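Local coordinates for conserved hypothetical cytochrome protein (Kuenenia stuttgartiensis, PDB 6H5L) that probably carries electrons through its two covalently bound c-type hemes, as part of a multiheme reductase complex of an anammox bacterium, at residues R42-K50 / L96-E104; F167-K175 / T212-Q220. One frame throughout, in Å; residues are numbered along the deposited sequence.

Contact 1 (R42-K50 / L96-E104). With HEC (heme c), chain L.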
loop_
_atom_site.group_PDB
_atom_site.type_symbol
_atom_site.label_atom_id
_atom_site.label_comp_id
_atom_site.label_asym_id
_atom_site.label_seq_id
_atom_site.Cartn_x
_atom_site.Cartn_y
_atom_site.Cartn_z
ATOM N N ARG B 42 -32.643 -16.456 34.683
ATOM C CA ARG B 42 -32.515 -16.264 36.124
ATOM C C ARG B 42 -33.414 -17.219 36.900
ATOM O O ARG B 42 -34.587 -17.408 36.562
ATOM C CB ARG B 42 -32.853 -14.817 36.491
ATOM C CG ARG B 42 -32.597 -14.478 37.953
ATOM C CD ARG B 42 -31.108 -14.395 38.259
ATOM N NE ARG B 42 -30.468 -13.303 37.533
ATOM C CZ ARG B 42 -29.740 -13.459 36.432
ATOM N NH1 ARG B 42 -29.546 -14.670 35.926
ATOM N NH2 ARG B 42 -29.204 -12.403 35.837
ATOM N N ASN B 43 -32.849 -17.824 37.940
ATOM C CA ASN B 43 -33.612 -18.618 38.899
ATOM C C ASN B 43 -34.085 -17.665 39.992
ATOM O O ASN B 43 -33.326 -17.312 40.897
ATOM C CB ASN B 43 -32.762 -19.755 39.456
ATOM C CG ASN B 43 -33.542 -20.688 40.371
ATOM O OD1 ASN B 43 -34.667 -20.395 40.777
ATOM N ND2 ASN B 43 -32.935 -21.820 40.710
ATOM N N PHE B 44 -35.350 -17.248 39.905
ATOM C CA PHE B 44 -35.900 -16.264 40.829
ATOM C C PHE B 44 -36.065 -16.796 42.246
ATOM O O PHE B 44 -36.254 -15.996 43.168
ATOM C CB PHE B 44 -37.251 -15.768 40.314
ATOM C CG PHE B 44 -37.178 -15.073 38.985
ATOM C CD1 PHE B 44 -36.228 -14.093 38.748
ATOM C CD2 PHE B 44 -38.056 -15.406 37.967
ATOM C CE1 PHE B 44 -36.161 -13.455 37.524
ATOM C CE2 PHE B 44 -37.992 -14.773 36.741
ATOM C CZ PHE B 44 -37.043 -13.796 36.520
ATOM N N THR B 45 -35.997 -18.116 42.442
ATOM C CA THR B 45 -36.280 -18.698 43.749
ATOM C C THR B 45 -35.202 -18.386 44.779
ATOM O O THR B 45 -35.457 -18.515 45.981
ATOM C CB THR B 45 -36.448 -20.215 43.632
ATOM O OG1 THR B 45 -35.185 -20.814 43.314
ATOM C CG2 THR B 45 -37.457 -20.561 42.543
ATOM N N LEU B 46 -34.009 -17.979 44.344
ATOM C CA LEU B 46 -32.921 -17.676 45.263
ATOM C C LEU B 46 -32.981 -16.257 45.812
ATOM O O LEU B 46 -32.271 -15.951 46.776
ATOM C CB LEU B 46 -31.570 -17.895 44.571
ATOM C CG LEU B 46 -30.369 -18.155 45.484
ATOM C CD1 LEU B 46 -30.540 -19.476 46.214
ATOM C CD2 LEU B 46 -29.064 -18.133 44.703
ATOM N N GLY B 47 -33.811 -15.390 45.236
ATOM C CA GLY B 47 -33.829 -14.003 45.653
ATOM C C GLY B 47 -32.559 -13.241 45.356
ATOM O O GLY B 47 -32.308 -12.207 45.980
ATOM N N ALA B 48 -31.748 -13.726 44.416
ATOM C CA ALA B 48 -30.476 -13.110 44.053
ATOM C C ALA B 48 -30.635 -12.436 42.695
ATOM O O ALA B 48 -30.763 -13.114 41.669
ATOM C CB ALA B 48 -29.355 -14.146 44.025
ATOM N N TYR B 49 -30.624 -11.106 42.694
ATOM C CA TYR B 49 -30.765 -10.310 41.484
ATOM C C TYR B 49 -29.459 -9.578 41.211
ATOM O O TYR B 49 -28.894 -8.951 42.113
ATOM C CB TYR B 49 -31.923 -9.318 41.612
ATOM C CG TYR B 49 -33.295 -9.960 41.547
ATOM C CD1 TYR B 49 -33.734 -10.814 42.551
ATOM C CD2 TYR B 49 -34.154 -9.703 40.486
ATOM C CE1 TYR B 49 -34.985 -11.399 42.496
ATOM C CE2 TYR B 49 -35.409 -10.284 40.423
ATOM C CZ TYR B 49 -35.819 -11.130 41.431
ATOM O OH TYR B 49 -37.064 -11.711 41.376
ATOM N N LYS B 50 -28.982 -9.667 39.966
ATOM C CA LYS B 50 -27.696 -9.066 39.622
ATOM C C LYS B 50 -27.747 -7.545 39.684
ATOM O O LYS B 50 -26.764 -6.904 40.075
ATOM C CB LYS B 50 -27.251 -9.517 38.228
ATOM C CG LYS B 50 -26.840 -10.966 38.109
ATOM C CD LYS B 50 -26.256 -11.228 36.727
ATOM C CE LYS B 50 -25.936 -12.695 36.498
ATOM N NZ LYS B 50 -25.407 -12.921 35.124
ATOM N N LEU B 96 -42.725 -12.600 40.423
ATOM C CA LEU B 96 -41.308 -12.908 40.592
ATOM C C LEU B 96 -40.911 -12.896 42.064
ATOM O O LEU B 96 -40.066 -13.691 42.492
ATOM C CB LEU B 96 -40.459 -11.914 39.800
ATOM C CG LEU B 96 -40.107 -12.259 38.350
ATOM C CD1 LEU B 96 -41.351 -12.422 37.490
ATOM C CD2 LEU B 96 -39.182 -11.205 37.756
ATOM N N LYS B 97 -41.510 -11.999 42.853
ATOM C CA LYS B 97 -41.193 -11.933 44.276
ATOM C C LYS B 97 -41.717 -13.148 45.027
ATOM O O LYS B 97 -41.099 -13.581 46.007
ATOM C CB LYS B 97 -41.761 -10.649 44.886
ATOM C CG LYS B 97 -41.217 -9.370 44.274
ATOM C CD LYS B 97 -41.804 -8.135 44.936
ATOM C CE LYS B 97 -41.286 -7.969 46.355
ATOM N NZ LYS B 97 -41.852 -6.763 47.019
ATOM N N SER B 98 -42.843 -13.715 44.585
ATOM C CA SER B 98 -43.436 -14.856 45.272
ATOM C C SER B 98 -42.634 -16.138 45.092
ATOM O O SER B 98 -42.931 -17.131 45.765
ATOM C CB SER B 98 -44.870 -15.079 44.787
ATOM O OG SER B 98 -44.893 -15.612 43.475
ATOM N N PHE B 99 -41.630 -16.142 44.214
ATOM C CA PHE B 99 -40.838 -17.343 43.983
ATOM C C PHE B 99 -39.794 -17.581 45.066
ATOM O O PHE B 99 -39.285 -18.703 45.178
ATOM C CB PHE B 99 -40.149 -17.264 42.618
ATOM C CG PHE B 99 -41.101 -17.264 41.452
ATOM C CD1 PHE B 99 -42.236 -18.059 41.463
ATOM C CD2 PHE B 99 -40.860 -16.465 40.347
ATOM C CE1 PHE B 99 -43.110 -18.059 40.390
ATOM C CE2 PHE B 99 -41.730 -16.459 39.273
ATOM C CZ PHE B 99 -42.857 -17.257 39.294
ATOM N N SER B 100 -39.467 -16.567 45.863
ATOM C CA SER B 100 -38.425 -16.666 46.876
ATOM C C SER B 100 -38.999 -16.288 48.233
ATOM O O SER B 100 -39.620 -15.230 48.377
ATOM C CB SER B 100 -37.232 -15.769 46.530
ATOM O OG SER B 100 -36.239 -15.834 47.537
ATOM N N GLU B 101 -38.786 -17.158 49.224
ATOM C CA GLU B 101 -39.244 -16.873 50.579
ATOM C C GLU B 101 -38.557 -15.647 51.161
ATOM O O GLU B 101 -39.103 -14.999 52.063
ATOM C CB GLU B 101 -39.005 -18.088 51.475
ATOM C CG GLU B 101 -39.781 -19.331 51.065
ATOM C CD GLU B 101 -41.230 -19.289 51.512
ATOM O OE1 GLU B 101 -41.483 -18.873 52.662
ATOM O OE2 GLU B 101 -42.114 -19.669 50.713
ATOM N N ALA B 102 -37.361 -15.316 50.667
ATOM C CA ALA B 102 -36.612 -14.190 51.213
ATOM C C ALA B 102 -37.383 -12.880 51.102
ATOM O O ALA B 102 -37.218 -11.992 51.945
ATOM C CB ALA B 102 -35.259 -14.075 50.512
ATOM N N PHE B 103 -38.229 -12.741 50.079
ATOM C CA PHE B 103 -39.017 -11.520 49.935
ATOM C C PHE B 103 -40.068 -11.381 51.030
ATOM O O PHE B 103 -40.476 -10.259 51.352
ATOM C CB PHE B 103 -39.690 -11.479 48.560
ATOM C CG PHE B 103 -38.795 -10.988 47.462
ATOM C CD1 PHE B 103 -38.422 -9.656 47.404
ATOM C CD2 PHE B 103 -38.333 -11.850 46.483
ATOM C CE1 PHE B 103 -37.600 -9.192 46.394
ATOM C CE2 PHE B 103 -37.510 -11.394 45.468
ATOM C CZ PHE B 103 -37.143 -10.062 45.425
ATOM N N GLU B 104 -40.516 -12.495 51.611
ATOM C CA GLU B 104 -41.561 -12.457 52.624
ATOM C C GLU B 104 -41.029 -12.192 54.028
ATOM O O GLU B 104 -41.791 -11.741 54.891
ATOM C CB GLU B 104 -42.343 -13.774 52.627
ATOM C CG GLU B 104 -43.694 -13.686 53.319
ATOM C CD GLU B 104 -44.259 -15.046 53.678
ATOM O OE1 GLU B 104 -43.591 -16.062 53.393
ATOM O OE2 GLU B 104 -45.367 -15.100 54.251
HETATM FE FE HEC L . -35.952 -12.922 31.812
HETATM C CHA HEC L . -33.018 -12.412 33.506
HETATM C CHB HEC L . -37.599 -10.971 34.137
HETATM C CHC HEC L . -38.938 -13.457 30.177
HETATM C CHD HEC L . -34.369 -14.969 29.543
HETATM N NA HEC L . -35.414 -11.883 33.503
HETATM C C1A HEC L . -34.142 -11.812 34.028
HETATM C C2A HEC L . -34.165 -10.991 35.223
HETATM C C3A HEC L . -35.446 -10.591 35.403
HETATM C C4A HEC L . -36.242 -11.145 34.322
HETATM C CMA HEC L . -36.065 -9.706 36.511
HETATM C CAA HEC L . -32.854 -10.751 36.028
HETATM C CBA HEC L . -32.809 -9.628 37.063
HETATM C CGA HEC L . -31.462 -9.642 37.742
HETATM O O1A HEC L . -30.781 -10.701 37.709
HETATM O O2A HEC L . -31.071 -8.596 38.319
HETATM N NB HEC L . -37.903 -12.339 32.111
HETATM C C1B HEC L . -38.359 -11.508 33.117
HETATM C C2B HEC L . -39.779 -11.291 32.904
HETATM C C3B HEC L . -40.147 -11.980 31.818
HETATM C C4B HEC L . -38.975 -12.650 31.295
HETATM C CMB HEC L . -40.694 -10.431 33.803
HETATM C CAB HEC L . -41.559 -12.063 31.192
HETATM C CBB HEC L . -41.958 -10.711 30.558
HETATM N NC HEC L . -36.545 -14.011 30.174
HETATM C C1C HEC L . -37.826 -14.088 29.662
HETATM C C2C HEC L . -37.770 -14.826 28.418
HETATM C C3C HEC L . -36.543 -15.355 28.322
HETATM C C4C HEC L . -35.724 -14.780 29.373
HETATM C CMC HEC L . -39.018 -15.287 27.631
HETATM C CAC HEC L . -36.023 -16.289 27.203
HETATM C CBC HEC L . -35.984 -15.537 25.856
HETATM N ND HEC L . -33.999 -13.589 31.563
HETATM C C1D HEC L . -33.576 -14.435 30.539
HETATM C C2D HEC L . -32.155 -14.662 30.687
HETATM C C3D HEC L . -31.740 -13.861 31.927
HETATM C C4D HEC L . -32.947 -13.229 32.401
HETATM C CMD HEC L . -31.254 -15.531 29.786
HETATM C CAD HEC L . -30.335 -13.740 32.554
HETATM C CBD HEC L . -29.519 -12.717 31.775
HETATM C CGD HEC L . -28.131 -12.635 32.350
HETATM O O1D HEC L . -27.998 -12.398 33.579
HETATM O O2D HEC L . -27.154 -12.797 31.574
#
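L96 lies over one face of the F44 ring. Its CG sits 3.8 Å from the centroid of that ring, a CH-pi contact only 15° off the ring normal. F44 takes CG anti to its carbonyl carbon (chi1 -62°), which turns one face of the ring to L96 and its edge to heme c. At that edge F44 CZ is 3.5 Å from heme C4A. L96 CD2 reaches both the F44 ring and the heme methyl CMA. F99 lies beside F44 and points the same way, and its CD2 edge touches F44 CB. Y49 and F103 cross at about a right angle, with Y49 CE1 in the plane of the F103 ring at its edge. The Y49 hydroxyl rests against L96 CB. The backbones meet at T45 and S100, where S100 OG gives a weak bond to T45 O. S100 OG also accepts a weak capping bond from A102 N. T45 N donates to N43 OD1, which makes an Asx turn, and T45 OG1 adds a second bond from the same face of the amide.

R42 is bent at chi2 and chi3, which curls its guanidinium back to the heme propionates. R42 NE donates to heme O1A at 2.6 Å, and R42 NH2 to heme O1D at 2.6 Å. K50 N also donates to O1A, and the extended K50 side chain brings NZ 3.1 Å from O1D. H23, the axial ligand, stacks on F44 and donates to R42 O. The chemistry thus divides: an apolar side shields the porphyrin edge, while R42 and K50 probably offset the propionate charge.

Contact 2 (F167-K175 / T212-Q220); sequences FDFTTGKFK and THYVMSLVQ. With HEC (heme c), chain K.
V219 packs against the turn F169-G172, with V219 CG1 3.4 Å from T170 O and 3.6 Å from G172 CA. This is the close part of the contact. Q220 N donates to T170 O at 3.2 Å, in the carbonyl plane. T170 N donates to D168 OD1, which makes an Asx turn, and T170 OG1 adds a second bond from the same face of the carboxylate. The apolar layer behind the turn is looser. F174 meets V215, V219 and M216 obliquely, and M216 SD is 5.1 Å from the centroid of the F174 ring, a Met-aromatic contact. L218 CD1 touches the F169 ring at its edge. On the solvent side T171 and Q220 are exposed.

The K175 chain is extended beyond CG and spans from one propionate to the other. K175 N donates to heme O1A at 2.7 Å, and K175 NZ to heme O2D at 3.0 Å. With a methionine in place of K175, the ammonium is lost and the propionate bearing O2D would probably lose this positive mate. F169 also meets H142, the axial ligand. A loop that donates to the heme propionates, packed on the C-terminal helix, is consistent with the class I cytochrome c fold.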
loop_
_atom_site.group_PDB
_atom_site.type_symbol
_atom_site.label_atom_id
_atom_site.label_comp_id
_atom_site.label_asym_id
_atom_site.label_seq_id
_atom_site.Cartn_x
_atom_site.Cartn_y
_atom_site.Cartn_z
ATOM N N PHE B 167 -18.269 -11.790 30.225
ATOM C CA PHE B 167 -18.375 -11.451 28.816
ATOM C C PHE B 167 -17.455 -10.284 28.473
ATOM O O PHE B 167 -17.095 -9.463 29.324
ATOM C CB PHE B 167 -19.821 -11.105 28.454
ATOM C CG PHE B 167 -20.336 -9.860 29.126
ATOM C CD1 PHE B 167 -20.938 -9.927 30.372
ATOM C CD2 PHE B 167 -20.221 -8.624 28.509
ATOM C CE1 PHE B 167 -21.410 -8.784 30.992
ATOM C CE2 PHE B 167 -20.690 -7.478 29.124
ATOM C CZ PHE B 167 -21.286 -7.558 30.367
ATOM N N ASP B 168 -17.071 -10.221 27.203
ATOM C CA ASP B 168 -16.295 -9.100 26.688
ATOM C C ASP B 168 -17.156 -7.843 26.729
ATOM O O ASP B 168 -18.134 -7.731 25.983
ATOM C CB ASP B 168 -15.832 -9.406 25.267
ATOM C CG ASP B 168 -15.032 -8.274 24.655
ATOM O OD1 ASP B 168 -14.541 -7.411 25.412
ATOM O OD2 ASP B 168 -14.896 -8.247 23.414
ATOM N N PHE B 169 -16.803 -6.893 27.595
ATOM C CA PHE B 169 -17.569 -5.659 27.714
ATOM C C PHE B 169 -16.979 -4.508 26.910
ATOM O O PHE B 169 -17.495 -3.388 26.994
ATOM C CB PHE B 169 -17.728 -5.251 29.190
ATOM C CG PHE B 169 -16.434 -4.939 29.906
ATOM C CD1 PHE B 169 -15.747 -3.757 29.662
ATOM C CD2 PHE B 169 -15.937 -5.805 30.866
ATOM C CE1 PHE B 169 -14.571 -3.466 30.330
ATOM C CE2 PHE B 169 -14.764 -5.518 31.542
ATOM C CZ PHE B 169 -14.081 -4.347 31.274
ATOM N N THR B 170 -15.920 -4.748 26.134
ATOM C CA THR B 170 -15.392 -3.702 25.264
ATOM C C THR B 170 -16.378 -3.304 24.174
ATOM O O THR B 170 -16.187 -2.260 23.541
ATOM C CB THR B 170 -14.071 -4.146 24.629
ATOM O OG1 THR B 170 -14.305 -5.264 23.762
ATOM C CG2 THR B 170 -13.070 -4.543 25.704
ATOM N N THR B 171 -17.416 -4.110 23.938
ATOM C CA THR B 171 -18.479 -3.722 23.019
ATOM C C THR B 171 -19.344 -2.606 23.586
ATOM O O THR B 171 -20.040 -1.929 22.822
ATOM C CB THR B 171 -19.357 -4.928 22.687
ATOM O OG1 THR B 171 -20.031 -5.368 23.872
ATOM C CG2 THR B 171 -18.513 -6.068 22.138
ATOM N N GLY B 172 -19.320 -2.404 24.902
ATOM C CA GLY B 172 -20.134 -1.396 25.540
ATOM C C GLY B 172 -21.538 -1.829 25.895
ATOM O O GLY B 172 -22.307 -1.008 26.410
ATOM N N LYS B 173 -21.898 -3.086 25.639
ATOM C CA LYS B 173 -23.231 -3.592 25.972
ATOM C C LYS B 173 -23.165 -4.259 27.343
ATOM O O LYS B 173 -23.070 -5.482 27.477
ATOM C CB LYS B 173 -23.732 -4.547 24.894
ATOM C CG LYS B 173 -23.880 -3.907 23.522
ATOM C CD LYS B 173 -24.941 -4.606 22.680
ATOM C CE LYS B 173 -26.341 -4.342 23.217
ATOM N NZ LYS B 173 -27.393 -4.731 22.235
ATOM N N PHE B 174 -23.212 -3.428 28.380
ATOM C CA PHE B 174 -23.248 -3.923 29.745
ATOM C C PHE B 174 -24.639 -4.454 30.070
ATOM O O PHE B 174 -25.652 -3.948 29.579
ATOM C CB PHE B 174 -22.860 -2.819 30.728
ATOM C CG PHE B 174 -21.520 -2.200 30.445
ATOM C CD1 PHE B 174 -20.358 -2.771 30.937
ATOM C CD2 PHE B 174 -21.422 -1.050 29.682
ATOM C CE1 PHE B 174 -19.124 -2.203 30.677
ATOM C CE2 PHE B 174 -20.191 -0.476 29.418
ATOM C CZ PHE B 174 -19.040 -1.053 29.916
ATOM N N LYS B 175 -24.679 -5.493 30.907
ATOM C CA LYS B 175 -25.941 -6.167 31.190
ATOM C C LYS B 175 -26.885 -5.279 31.992
ATOM O O LYS B 175 -28.104 -5.311 31.782
ATOM C CB LYS B 175 -25.678 -7.481 31.925
ATOM C CG LYS B 175 -24.995 -8.538 31.074
ATOM C CD LYS B 175 -25.141 -9.920 31.684
ATOM C CE LYS B 175 -24.519 -10.981 30.792
ATOM N NZ LYS B 175 -24.811 -12.352 31.290
ATOM N N THR B 212 -14.988 3.802 37.113
ATOM C CA THR B 212 -15.984 3.819 36.046
ATOM C C THR B 212 -15.434 4.484 34.791
ATOM O O THR B 212 -15.629 3.982 33.678
ATOM C CB THR B 212 -17.249 4.537 36.518
ATOM O OG1 THR B 212 -17.877 3.776 37.556
ATOM C CG2 THR B 212 -18.222 4.723 35.371
ATOM N N HIS B 213 -14.736 5.611 34.953
ATOM C CA HIS B 213 -14.202 6.326 33.797
ATOM C C HIS B 213 -13.208 5.469 33.023
ATOM O O HIS B 213 -13.181 5.503 31.787
ATOM C CB HIS B 213 -13.550 7.636 34.244
ATOM C CG HIS B 213 -14.521 8.632 34.798
ATOM N ND1 HIS B 213 -14.124 9.727 35.535
ATOM C CD2 HIS B 213 -15.871 8.700 34.722
ATOM C CE1 HIS B 213 -15.187 10.426 35.890
ATOM N NE2 HIS B 213 -16.261 9.825 35.409
ATOM N N TYR B 214 -12.380 4.695 33.729
ATOM C CA TYR B 214 -11.425 3.836 33.036
ATOM C C TYR B 214 -12.121 2.661 32.361
ATOM O O TYR B 214 -11.708 2.226 31.279
ATOM C CB TYR B 214 -10.354 3.329 33.999
ATOM C CG TYR B 214 -9.413 2.343 33.348
ATOM C CD1 TYR B 214 -8.455 2.768 32.436
ATOM C CD2 TYR B 214 -9.493 0.985 33.631
ATOM C CE1 TYR B 214 -7.597 1.869 31.829
ATOM C CE2 TYR B 214 -8.640 0.080 33.030
ATOM C CZ TYR B 214 -7.693 0.527 32.132
ATOM O OH TYR B 214 -6.843 -0.375 31.535
ATOM N N VAL B 215 -13.168 2.122 32.989
ATOM C CA VAL B 215 -13.913 1.027 32.374
ATOM C C VAL B 215 -14.572 1.492 31.081
ATOM O O VAL B 215 -14.547 0.786 30.065
ATOM C CB VAL B 215 -14.944 0.454 33.365
ATOM C CG1 VAL B 215 -15.869 -0.527 32.660
ATOM C CG2 VAL B 215 -14.242 -0.223 34.528
ATOM N N MET B 216 -15.168 2.688 31.096
ATOM C CA MET B 216 -15.720 3.251 29.869
ATOM C C MET B 216 -14.632 3.511 28.834
ATOM O O MET B 216 -14.896 3.448 27.628
ATOM C CB MET B 216 -16.476 4.544 30.178
ATOM C CG MET B 216 -17.582 4.392 31.213
ATOM S SD MET B 216 -18.906 3.288 30.684
ATOM C CE MET B 216 -20.226 4.463 30.404
ATOM N N SER B 217 -13.410 3.804 29.286
ATOM C CA SER B 217 -12.302 4.022 28.361
ATOM C C SER B 217 -11.977 2.766 27.563
ATOM O O SER B 217 -11.500 2.860 26.427
ATOM C CB SER B 217 -11.068 4.497 29.129
ATOM O OG SER B 217 -9.875 4.156 28.441
ATOM N N LEU B 218 -12.225 1.588 28.135
ATOM C CA LEU B 218 -11.932 0.332 27.455
ATOM C C LEU B 218 -12.932 0.007 26.353
ATOM O O LEU B 218 -12.658 -0.874 25.530
ATOM C CB LEU B 218 -11.884 -0.813 28.469
ATOM C CG LEU B 218 -10.796 -0.686 29.539
ATOM C CD1 LEU B 218 -10.857 -1.848 30.519
ATOM C CD2 LEU B 218 -9.421 -0.594 28.894
ATOM N N VAL B 219 -14.081 0.688 26.318
ATOM C CA VAL B 219 -15.027 0.501 25.226
ATOM C C VAL B 219 -14.438 1.061 23.933
ATOM O O VAL B 219 -13.550 1.922 23.936
ATOM C CB VAL B 219 -16.374 1.163 25.564
ATOM C CG1 VAL B 219 -17.459 0.755 24.576
ATOM C CG2 VAL B 219 -16.793 0.818 26.983
ATOM N N GLN B 220 -14.934 0.554 22.808
ATOM C CA GLN B 220 -14.497 1.030 21.502
ATOM C C GLN B 220 -15.486 2.041 20.933
ATOM O O GLN B 220 -16.353 1.690 20.133
ATOM C CB GLN B 220 -14.321 -0.141 20.532
ATOM C CG GLN B 220 -13.639 -1.367 21.133
ATOM C CD GLN B 220 -12.144 -1.183 21.364
ATOM O OE1 GLN B 220 -11.643 -0.063 21.467
ATOM N NE2 GLN B 220 -11.423 -2.295 21.443
HETATM FE FE HEC K . -16.170 -7.959 37.198
HETATM C CHA HEC K . -19.288 -8.197 35.782
HETATM C CHB HEC K . -15.979 -4.679 36.189
HETATM C CHC HEC K . -13.218 -7.593 38.914
HETATM C CHD HEC K . -15.979 -11.355 37.560
HETATM N NA HEC K . -17.435 -6.653 36.220
HETATM C C1A HEC K . -18.627 -6.999 35.616
HETATM C C2A HEC K . -19.055 -5.884 34.791
HETATM C C3A HEC K . -18.138 -4.915 34.902
HETATM C C4A HEC K . -17.102 -5.379 35.804
HETATM C CMA HEC K . -18.166 -3.537 34.202
HETATM C CAA HEC K . -20.340 -5.840 33.931
HETATM C CBA HEC K . -21.406 -4.985 34.614
HETATM C CGA HEC K . -22.662 -4.989 33.782
HETATM O O1A HEC K . -22.718 -5.752 32.783
HETATM O O2A HEC K . -23.610 -4.235 34.117
HETATM N NB HEC K . -14.797 -6.438 37.435
HETATM C C1B HEC K . -15.013 -5.125 37.067
HETATM C C2B HEC K . -14.057 -4.296 37.772
HETATM C C3B HEC K . -13.288 -5.097 38.526
HETATM C C4B HEC K . -13.742 -6.461 38.327
HETATM C CMB HEC K . -13.964 -2.760 37.619
HETATM C CAB HEC K . -12.115 -4.692 39.450
HETATM C CBB HEC K . -12.557 -3.749 40.591
HETATM N NC HEC K . -14.821 -9.239 38.038
HETATM C C1C HEC K . -13.705 -8.875 38.769
HETATM C C2C HEC K . -13.221 -10.053 39.464
HETATM C C3C HEC K . -13.899 -11.107 38.988
HETATM C C4C HEC K . -14.978 -10.607 38.149
HETATM C CMC HEC K . -11.886 -10.106 40.247
HETATM C CAC HEC K . -13.679 -12.591 39.372
HETATM C CBC HEC K . -14.038 -12.827 40.855
HETATM N ND HEC K . -17.439 -9.540 36.722
HETATM C C1D HEC K . -17.154 -10.873 37.014
HETATM C C2D HEC K . -18.301 -11.674 36.646
HETATM C C3D HEC K . -19.338 -10.687 36.089
HETATM C C4D HEC K . -18.712 -9.387 36.176
HETATM C CMD HEC K . -18.450 -13.203 36.786
HETATM C CAD HEC K . -20.750 -11.008 35.549
HETATM C CBD HEC K . -20.653 -11.463 34.096
HETATM C CGD HEC K . -22.004 -11.916 33.605
HETATM O O1D HEC K . -23.017 -11.679 34.315
HETATM O O2D HEC K . -22.069 -12.518 32.501
#

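In the fold
Starting at the N terminus, the chain passes C19, C22 and H23 of the first heme before reaching 42-50. Contact 1 then closes a loop through helices 62-71, 86-91 and 93-97, which also brings in the axial ligand M78. Helix 122-135 and the heme residues C138, C141 and H142 follow. Contact 2 closes the second loop, around helix 180-189 and M196, onto helix 205-217. The two loops run in series and neither nests nor crosses. The centres of contact 1 and contact 2 are about 29 Å apart, on opposite sides of the chain's centre. They still meet between the hemes, where K50 and K175 each bind propionates of both hemes, which is consistent with these lysines linking the two heme units.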